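Local coordinates for phospholyase (Arthrobacter aurescens, PDB 5G4I), which catalyses the pyridoxal-phosphate-dependent elimination of phosphate from ethanolamine phosphate, although its family is that of the class III aminotransferases, at residues A21-Y24 against H30-L33; A131-G136 against D300-H305; R395-L400 against E432-S437. All blocks are in the same frame, centred on the assembly; numbering follows the deposited sequence.

Interaction 1 of 3, residues A21-Y24 against H30-L33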
loop_
_atom_site.group_PDB
_atom_site.type_symbol
_atom_site.label_atom_id
_atom_site.label_comp_id
_atom_site.label_asym_id
_atom_site.label_seq_id
_atom_site.Cartn_x
_atom_site.Cartn_y
_atom_site.Cartn_z
ATOM N N ALA A 21 3.981 12.282 24.356
ATOM C CA ALA A 21 4.640 13.459 23.829
ATOM C C ALA A 21 5.662 13.144 22.698
ATOM O O ALA A 21 5.726 13.903 21.703
ATOM C CB ALA A 21 5.352 14.224 24.980
ATOM N N ARG A 22 6.394 12.032 22.854
ATOM C CA ARG A 22 7.369 11.584 21.839
ATOM C C ARG A 22 6.632 11.251 20.490
ATOM O O ARG A 22 7.128 11.601 19.397
ATOM C CB ARG A 22 8.202 10.436 22.264
ATOM C CG ARG A 22 9.202 10.803 23.420
ATOM C CD ARG A 22 9.829 9.608 24.078
ATOM N NE ARG A 22 10.475 8.692 23.115
ATOM C CZ ARG A 22 10.601 7.360 23.271
ATOM N NH1 ARG A 22 10.178 6.697 24.390
ATOM N NH2 ARG A 22 11.171 6.661 22.295
ATOM N N ARG A 23 5.460 10.654 20.611
ATOM C CA ARG A 23 4.576 10.445 19.436
ATOM C C ARG A 23 4.145 11.692 18.761
ATOM O O ARG A 23 4.217 11.882 17.510
ATOM C CB ARG A 23 3.370 9.586 19.874
ATOM C CG ARG A 23 2.360 9.334 18.742
ATOM C CD ARG A 23 1.147 8.702 19.290
ATOM N NE ARG A 23 0.015 8.604 18.329
ATOM C CZ ARG A 23 -0.531 7.445 17.830
ATOM N NH1 ARG A 23 0.009 6.262 18.121
ATOM N NH2 ARG A 23 -1.638 7.558 17.031
ATOM N N TYR A 24 3.655 12.654 19.534
ATOM C CA TYR A 24 3.145 13.888 18.958
ATOM C C TYR A 24 4.245 14.708 18.259
ATOM O O TYR A 24 3.954 15.432 17.300
ATOM C CB TYR A 24 2.430 14.729 20.051
ATOM C CG TYR A 24 1.094 14.265 20.520
ATOM C CD1 TYR A 24 0.424 13.150 19.983
ATOM C CD2 TYR A 24 0.458 14.909 21.599
ATOM C CE1 TYR A 24 -0.833 12.717 20.449
ATOM C CE2 TYR A 24 -0.777 14.452 22.065
ATOM C CZ TYR A 24 -1.442 13.407 21.455
ATOM O OH TYR A 24 -2.705 12.945 21.930
ATOM N N HIS A 30 -2.623 14.477 15.353
ATOM C CA HIS A 30 -3.878 14.193 14.685
ATOM C C HIS A 30 -4.143 12.698 14.413
ATOM O O HIS A 30 -5.299 12.251 14.479
ATOM C CB HIS A 30 -3.980 14.987 13.383
ATOM C CG HIS A 30 -3.784 16.470 13.578
ATOM N ND1 HIS A 30 -4.677 17.218 14.298
ATOM C CD2 HIS A 30 -2.797 17.311 13.208
ATOM C CE1 HIS A 30 -4.254 18.474 14.366
ATOM N NE2 HIS A 30 -3.092 18.550 13.742
ATOM N N SER A 31 -3.067 11.909 14.177
ATOM C CA SER A 31 -3.228 10.454 13.902
ATOM C C SER A 31 -4.030 9.832 15.059
ATOM O O SER A 31 -3.693 10.065 16.262
ATOM C CB SER A 31 -1.881 9.818 13.725
ATOM O OG SER A 31 -2.002 8.448 13.306
ATOM N N PRO A 32 -5.146 9.170 14.787
ATOM C CA PRO A 32 -6.118 8.935 15.868
ATOM C C PRO A 32 -5.659 7.969 16.997
ATOM O O PRO A 32 -4.897 6.982 16.732
ATOM C CB PRO A 32 -7.361 8.349 15.104
ATOM C CG PRO A 32 -6.756 7.817 13.793
ATOM C CD PRO A 32 -5.690 8.797 13.454
ATOM N N LEU A 33 -6.164 8.208 18.216
ATOM C CA LEU A 33 -6.009 7.326 19.359
ATOM C C LEU A 33 -7.349 7.066 20.019
ATOM O O LEU A 33 -8.192 7.997 20.170
ATOM C CB LEU A 33 -5.091 7.950 20.452
ATOM C CG LEU A 33 -3.603 8.031 20.098
ATOM C CD1 LEU A 33 -2.811 8.966 21.028
ATOM C CD2 LEU A 33 -3.006 6.601 20.193
HETATM O O HOH W 1 -3.377 6.338 14.537
HETATM O O HOH W 2 -1.268 10.998 17.492
#

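Interaction 2 of 3, residues A131-G136 against D300-H305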
loop_
_atom_site.group_PDB
_atom_site.type_symbol
_atom_site.label_atom_id
_atom_site.label_comp_id
_atom_site.label_asym_id
_atom_site.label_seq_id
_atom_site.Cartn_x
_atom_site.Cartn_y
_atom_site.Cartn_z
ATOM N N ALA A 131 -12.008 -1.064 -13.266
ATOM C CA ALA A 131 -13.377 -0.805 -13.684
ATOM C C ALA A 131 -13.465 0.391 -14.630
ATOM O O ALA A 131 -14.214 0.338 -15.680
ATOM C CB ALA A 131 -14.315 -0.640 -12.496
ATOM N N ARG A 132 -12.839 1.518 -14.282
ATOM C CA ARG A 132 -12.931 2.786 -15.152
ATOM C C ARG A 132 -12.391 2.440 -16.540
ATOM O O ARG A 132 -13.034 2.831 -17.604
ATOM C CB ARG A 132 -12.027 3.893 -14.491
ATOM C CG ARG A 132 -12.298 5.281 -14.835
ATOM C CD ARG A 132 -11.350 6.205 -14.101
ATOM N NE ARG A 132 -11.368 6.061 -12.650
ATOM C CZ ARG A 132 -10.369 5.594 -11.875
ATOM N NH1 ARG A 132 -9.242 5.224 -12.357
ATOM N NH2 ARG A 132 -10.604 5.554 -10.556
ATOM N N GLN A 133 -11.288 1.726 -16.677
ATOM C CA GLN A 133 -10.730 1.401 -18.012
ATOM C C GLN A 133 -11.603 0.409 -18.775
ATOM O O GLN A 133 -11.803 0.539 -20.033
ATOM C CB GLN A 133 -9.329 0.787 -17.920
ATOM C CG GLN A 133 -8.240 1.690 -17.298
ATOM C CD GLN A 133 -6.825 1.163 -17.460
ATOM O OE1 GLN A 133 -6.598 0.141 -18.177
ATOM N NE2 GLN A 133 -5.844 1.795 -16.807
ATOM N N HIS A 134 -12.193 -0.574 -18.093
ATOM C CA HIS A 134 -13.023 -1.583 -18.769
ATOM C C HIS A 134 -14.375 -1.015 -19.250
ATOM O O HIS A 134 -14.800 -1.287 -20.403
ATOM C CB HIS A 134 -13.363 -2.733 -17.784
ATOM C CG HIS A 134 -14.309 -3.739 -18.356
ATOM N ND1 HIS A 134 -15.652 -3.821 -18.101
ATOM C CD2 HIS A 134 -14.030 -4.693 -19.266
ATOM C CE1 HIS A 134 -16.188 -4.799 -18.853
ATOM N NE2 HIS A 134 -15.215 -5.341 -19.567
ATOM N N THR A 135 -15.030 -0.201 -18.426
ATOM C CA THR A 135 -16.373 0.307 -18.685
ATOM C C THR A 135 -16.330 1.489 -19.630
ATOM O O THR A 135 -17.382 1.761 -20.330
ATOM C CB THR A 135 -17.104 0.708 -17.421
ATOM O OG1 THR A 135 -16.508 1.846 -16.773
ATOM C CG2 THR A 135 -17.310 -0.500 -16.484
ATOM N N GLY A 136 -15.223 2.251 -19.660
ATOM C CA GLY A 136 -15.228 3.541 -20.387
ATOM C C GLY A 136 -16.062 4.636 -19.718
ATOM O O GLY A 136 -16.298 5.726 -20.315
ATOM N N ASP A 300 -6.954 -10.345 -17.802
ATOM C CA ASP A 300 -6.216 -10.385 -19.048
ATOM C C ASP A 300 -6.286 -9.014 -19.800
ATOM O O ASP A 300 -5.281 -8.528 -20.289
ATOM C CB ASP A 300 -6.841 -11.474 -19.968
ATOM C CG ASP A 300 -6.107 -11.605 -21.348
ATOM O OD1 ASP A 300 -4.990 -12.005 -21.326
ATOM O OD2 ASP A 300 -6.692 -11.310 -22.433
ATOM N N GLU A 301 -7.461 -8.381 -19.842
ATOM C CA GLU A 301 -7.648 -7.108 -20.488
ATOM C C GLU A 301 -6.736 -6.030 -19.880
ATOM O O GLU A 301 -6.068 -5.248 -20.542
ATOM C CB GLU A 301 -9.124 -6.686 -20.467
ATOM C CG GLU A 301 -9.366 -5.289 -20.982
ATOM C CD GLU A 301 -10.800 -4.853 -20.836
ATOM O OE1 GLU A 301 -11.474 -5.181 -19.876
ATOM O OE2 GLU A 301 -11.288 -4.198 -21.752
ATOM N N PHE A 302 -6.774 -5.994 -18.515
ATOM C CA PHE A 302 -5.999 -4.928 -17.843
ATOM C C PHE A 302 -4.493 -5.121 -18.071
ATOM O O PHE A 302 -3.761 -4.114 -18.291
ATOM C CB PHE A 302 -6.303 -4.911 -16.296
ATOM C CG PHE A 302 -5.728 -3.728 -15.535
ATOM C CD1 PHE A 302 -6.311 -2.460 -15.601
ATOM C CD2 PHE A 302 -4.572 -3.909 -14.687
ATOM C CE1 PHE A 302 -5.770 -1.419 -14.847
ATOM C CE2 PHE A 302 -4.063 -2.835 -13.990
ATOM C CZ PHE A 302 -4.628 -1.634 -14.064
ATOM N N GLY A 303 -4.015 -6.356 -18.022
ATOM C CA GLY A 303 -2.556 -6.608 -18.304
ATOM C C GLY A 303 -2.118 -6.391 -19.740
ATOM O O GLY A 303 -0.995 -5.971 -19.976
ATOM N N ARG A 304 -3.039 -6.546 -20.667
ATOM C CA ARG A 304 -2.706 -6.215 -22.085
ATOM C C ARG A 304 -2.567 -4.698 -22.253
ATOM O O ARG A 304 -1.852 -4.275 -23.186
ATOM C CB ARG A 304 -3.787 -6.713 -23.074
ATOM C CG ARG A 304 -3.821 -8.218 -23.281
ATOM C CD ARG A 304 -4.783 -8.634 -24.442
ATOM N NE ARG A 304 -6.073 -7.930 -24.508
ATOM C CZ ARG A 304 -7.232 -8.360 -23.984
ATOM N NH1 ARG A 304 -7.292 -9.510 -23.325
ATOM N NH2 ARG A 304 -8.352 -7.638 -24.115
ATOM N N HIS A 305 -3.282 -3.895 -21.481
ATOM C CA HIS A 305 -3.341 -2.456 -21.627
ATOM C C HIS A 305 -2.394 -1.667 -20.692
ATOM O O HIS A 305 -2.260 -0.409 -20.900
ATOM C CB HIS A 305 -4.787 -1.976 -21.339
ATOM C CG HIS A 305 -5.796 -2.381 -22.366
ATOM N ND1 HIS A 305 -7.153 -2.315 -22.101
ATOM C CD2 HIS A 305 -5.659 -2.829 -23.630
ATOM C CE1 HIS A 305 -7.808 -2.715 -23.196
ATOM N NE2 HIS A 305 -6.921 -3.047 -24.123
HETATM O O HOH W 3 -7.878 -2.011 -19.376
HETATM O O HOH W 4 -10.253 -1.421 -21.842
HETATM O O HOH W 5 -13.767 -3.158 -22.340
#

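Interaction 3 of 3, residues R395-L400 against E432-S437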
loop_
_atom_site.group_PDB
_atom_site.type_symbol
_atom_site.label_atom_id
_atom_site.label_comp_id
_atom_site.label_asym_id
_atom_site.label_seq_id
_atom_site.Cartn_x
_atom_site.Cartn_y
_atom_site.Cartn_z
ATOM N N ARG A 395 -14.161 -0.735 29.127
ATOM C CA ARG A 395 -12.697 -0.720 29.313
ATOM C C ARG A 395 -12.281 -0.914 30.780
ATOM O O ARG A 395 -11.411 -1.677 31.093
ATOM C CB ARG A 395 -12.056 0.564 28.697
ATOM C CG ARG A 395 -10.577 0.742 28.924
ATOM C CD ARG A 395 -9.998 2.156 28.675
ATOM N NE ARG A 395 -10.855 3.186 29.289
ATOM C CZ ARG A 395 -10.912 3.424 30.622
ATOM N NH1 ARG A 395 -10.149 2.775 31.497
ATOM N NH2 ARG A 395 -11.713 4.365 31.058
ATOM N N GLU A 396 -12.943 -0.104 31.673
ATOM C CA GLU A 396 -12.640 -0.261 33.106
ATOM C C GLU A 396 -12.874 -1.681 33.641
ATOM O O GLU A 396 -12.088 -2.191 34.421
ATOM C CB GLU A 396 -13.421 0.781 33.963
ATOM C CG GLU A 396 -12.835 2.174 33.844
ATOM C CD GLU A 396 -11.524 2.405 34.662
ATOM O OE1 GLU A 396 -11.242 1.726 35.713
ATOM O OE2 GLU A 396 -10.729 3.269 34.253
ATOM N N ARG A 397 -13.884 -2.329 33.056
ATOM C CA ARG A 397 -14.230 -3.730 33.351
ATOM C C ARG A 397 -13.346 -4.785 32.665
ATOM O O ARG A 397 -13.473 -5.974 32.888
ATOM C CB ARG A 397 -15.723 -3.988 33.000
ATOM C CG ARG A 397 -16.778 -3.221 33.866
ATOM C CD ARG A 397 -18.167 -3.322 33.301
ATOM N NE ARG A 397 -19.193 -2.729 34.189
ATOM C CZ ARG A 397 -19.677 -3.325 35.285
ATOM N NH1 ARG A 397 -19.354 -4.565 35.612
ATOM N NH2 ARG A 397 -20.557 -2.652 36.034
ATOM N N GLY A 398 -12.396 -4.328 31.858
ATOM C CA GLY A 398 -11.470 -5.230 31.204
ATOM C C GLY A 398 -11.930 -5.713 29.811
ATOM O O GLY A 398 -11.493 -6.810 29.435
ATOM N N VAL A 399 -12.725 -4.936 29.121
ATOM C CA VAL A 399 -13.247 -5.386 27.759
ATOM C C VAL A 399 -13.083 -4.236 26.774
ATOM O O VAL A 399 -13.578 -3.137 26.998
ATOM C CB VAL A 399 -14.716 -5.902 27.803
ATOM C CG1 VAL A 399 -15.114 -6.518 26.429
ATOM C CG2 VAL A 399 -14.899 -6.944 28.926
ATOM N N LEU A 400 -12.465 -4.517 25.606
ATOM C CA LEU A 400 -12.287 -3.513 24.543
ATOM C C LEU A 400 -13.390 -3.627 23.481
ATOM O O LEU A 400 -13.492 -4.663 22.828
ATOM C CB LEU A 400 -10.880 -3.673 23.858
ATOM C CG LEU A 400 -9.692 -3.666 24.798
ATOM C CD1 LEU A 400 -8.402 -3.920 23.980
ATOM C CD2 LEU A 400 -9.645 -2.392 25.612
ATOM N N GLU A 432 -24.228 -6.397 30.108
ATOM C CA GLU A 432 -25.470 -6.272 30.929
ATOM C C GLU A 432 -25.289 -5.487 32.219
ATOM O O GLU A 432 -26.148 -4.634 32.494
ATOM C CB GLU A 432 -26.035 -7.642 31.282
ATOM C CG GLU A 432 -26.573 -8.318 30.050
ATOM C CD GLU A 432 -27.786 -9.339 30.442
ATOM O OE1 GLU A 432 -28.898 -8.828 30.703
ATOM O OE2 GLU A 432 -27.514 -10.470 30.412
ATOM N N LEU A 433 -24.219 -5.722 32.932
ATOM C CA LEU A 433 -23.935 -4.968 34.140
ATOM C C LEU A 433 -23.659 -3.488 33.852
ATOM O O LEU A 433 -24.120 -2.558 34.573
ATOM C CB LEU A 433 -22.825 -5.621 34.921
ATOM C CG LEU A 433 -23.134 -7.048 35.475
ATOM C CD1 LEU A 433 -21.883 -7.681 35.936
ATOM C CD2 LEU A 433 -24.247 -7.067 36.539
ATOM N N SER A 434 -22.943 -3.214 32.773
ATOM C CA SER A 434 -22.734 -1.836 32.334
ATOM C C SER A 434 -24.046 -1.097 31.980
ATOM O O SER A 434 -24.274 0.084 32.398
ATOM C CB SER A 434 -21.652 -1.868 31.189
ATOM O OG SER A 434 -21.214 -0.490 30.952
ATOM N N LEU A 435 -24.922 -1.679 31.189
ATOM C CA LEU A 435 -26.237 -1.169 30.826
ATOM C C LEU A 435 -27.047 -0.856 32.115
ATOM O O LEU A 435 -27.725 0.211 32.224
ATOM C CB LEU A 435 -27.000 -2.090 29.903
ATOM C CG LEU A 435 -26.516 -2.080 28.451
ATOM C CD1 LEU A 435 -27.098 -3.294 27.749
ATOM C CD2 LEU A 435 -26.894 -0.839 27.678
ATOM N N ALA A 436 -26.965 -1.773 33.064
ATOM C CA ALA A 436 -27.777 -1.602 34.261
ATOM C C ALA A 436 -27.299 -0.397 35.065
ATOM O O ALA A 436 -28.098 0.152 35.823
ATOM C CB ALA A 436 -27.767 -2.868 35.088
ATOM N N SER A 437 -26.046 0.022 34.929
ATOM C CA SER A 437 -25.485 1.175 35.607
ATOM C C SER A 437 -25.864 2.542 34.986
ATOM O O SER A 437 -25.550 3.614 35.581
ATOM C CB SER A 437 -23.971 1.075 35.575
ATOM O OG SER A 437 -23.506 0.231 36.578
HETATM O O HOH W 6 -20.793 0.310 35.666
#

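Interaction 1 of 3, residues A21-Y24 against H30-L33
Ser-31 offers its carbonyl to the guanidinium of Arg-23, which lies across from it on the short helix 19-24. The direct bond, from NH2 of Arg-23 to O of Ser-31, is long at 3.3 Å and weak, though fairly straight (157° at the hydrogen). Water 2 strengthens the link: lying in the guanidinium plane, it accepts from NE of Arg-23 at 2.8 Å and donates to O of Ser-31 at 2.9 Å. The same carbonyl is therefore met both directly and through solvent. The reach is made possible by a side chain extended from CG to NE, with CG anti to the backbone nitrogen (chi1 178°).

At Pro-32 the backbone does the work. Water 1 donates to O of Pro-32 at 2.7 Å, pairs with OG of Ser-31 at 2.8 Å, and accepts a weak bond from NH2 of Arg-23. The contact belongs to the N-terminal part of this fold type I, class III enzyme, where helix and loop precede strand 41-45 and lie against the second subunit; there Thr-89 O of that subunit is the stronger partner of the arginine, bonded to NH1. The Pro-32 side chain stands about 10 Å from a bound pyridoxal phosphate, too far to touch it, and the contact lies apart from the cofactor-binding residues.

Leu-33 brings the apolar part. Approaching Arg-23 from the opposite direction, it sets CD2 over the centre of one guanidinium face, 3.5 Å from CZ of Arg-23, a lid that leaves the in-plane N-H groups to the carbonyl and water 2. Its other methyl, CD1, meets the phenol end of Tyr-24, 4.1 Å from OH of Tyr-24.

Interaction 2 of 3, residues A131-G136 against D300-H305
Gln-133 lays its amide obliquely against the ring of Phe-302, the two planes 34° apart and OE1 of Gln-133 3.7 Å from CD1 of Phe-302. This is the main direct packing between the segments. The amide is held from outside at both ends: NE2 donates to Glu-165 of the second subunit, and OE1 accepts from Asn-306, which probably fixes its rotation. CG anti to the backbone nitrogen (chi1 -171°) turns the ring of Phe-302 toward helix 120-135, where it meets the Gln-133 amide and also packs on Leu-126, Arg-129 and Ile-130. His-134 lies beside the Glu-301 carboxylate, but the fine detail of that approach is doubtful.

Water supplies the polar links. Water 3 donates to OE1 of Gln-133 at 2.8 Å and pairs with ND1 of His-305 at 2.8 Å. Two more serve Glu-301: water 4 donates to OE2 of Glu-301 at 3.0 Å and to the carbonyl of Gln-133, while water 5 donates to OE2 of Glu-301 at 2.8 Å and to the carbonyl of His-134. Each thus lets a carboxylate face an acceptor at a helix end, a neighbourhood likely to be electrostatically unfavourable without solvent.

The axes of segments 131-135 and 300-305 cross almost perpendicularly (93°), 10.5 Å apart at their closest. Helix 120-135 opens with Gly-120 and Ser-121, which bind pyridoxal phosphate; the contact lies at its other end, where the cofactor-binding helix of the fold type I large domain meets helix 296-305.

Interaction 3 of 3, residues R395-L400 against E432-S437
Arg-397 lays one face of its guanidinium over the Leu-433–Ser-434 peptide, with C of Leu-433 and N of Ser-434 both 3.8 Å from the guanidinium plane and toward its rim. The aliphatic neighbours fill in round this overlap. CB of Leu-433 comes 3.7 Å from NH1 of Arg-397, CD1 of Leu-433 lies 4.0 Å from the same NH1, and CB of Ser-434 is 4.0 Å from NE of Arg-397. The arginine and Leu-433 side chains cross at about a right angle, and the flat cation rests on a turn of helix 421-436.

The reach depends on the chain being extended from CG to NE after a first torsion that puts CG anti to the carbonyl carbon (chi1 -66°). Firmer polar partners lie just outside the segments. Asp-393 OD2 forms a salt bridge with NE and also accepts from OG of Ser-434, so one carboxylate oxygen serves both sides of the contact; NH1 donates to Gln-430. Water 6, at the guanidinium edge and in its plane, accepts from NH2 of Arg-397 at 3.0 Å and pairs with OG of Ser-437, a bridge that is tentative because this serine has two conformers. A methionine in place of Arg-397 would probably leave Asp-393 without its charged mate and Gln-430 without its donor, and strip the flat cover from the peptide of helix 421-436.

Just beyond, Gly-398, the first residue to leave helical angles after helix 384-396, forms a Schellman motif, its positive phi (91°) turning the chain into strand 399-404, which pairs with strand 56-59. Helix, glycine turn and strand form an alpha-beta unit of the small domain of the fold type I enzymes, against which the C-terminal helix 421-436 packs.

Overall arrangement
None of the three contacts is core: interactions 1 and 2 lie at the surface of the chain, against the second subunit, and interaction 3 is partly buried. They share no helix or strand. Interactions 1 and 2 have centres 41 Å apart within one chain, yet the dimer brings interaction 1 of one chain to interaction 2 of the other: His-30 packs on Gly-303 of the second subunit and, in one conformer of Asp-300, bonds to that aspartate. Interactions 2 and 3 lie on opposite sides of the chain's centre. Chemistry follows place: an arginine answers loop carbonyls in interaction 1, waters bridge two helices beside an amide-ring contact in interaction 2, and a guanidinium face overlaps a helix peptide in interaction 3.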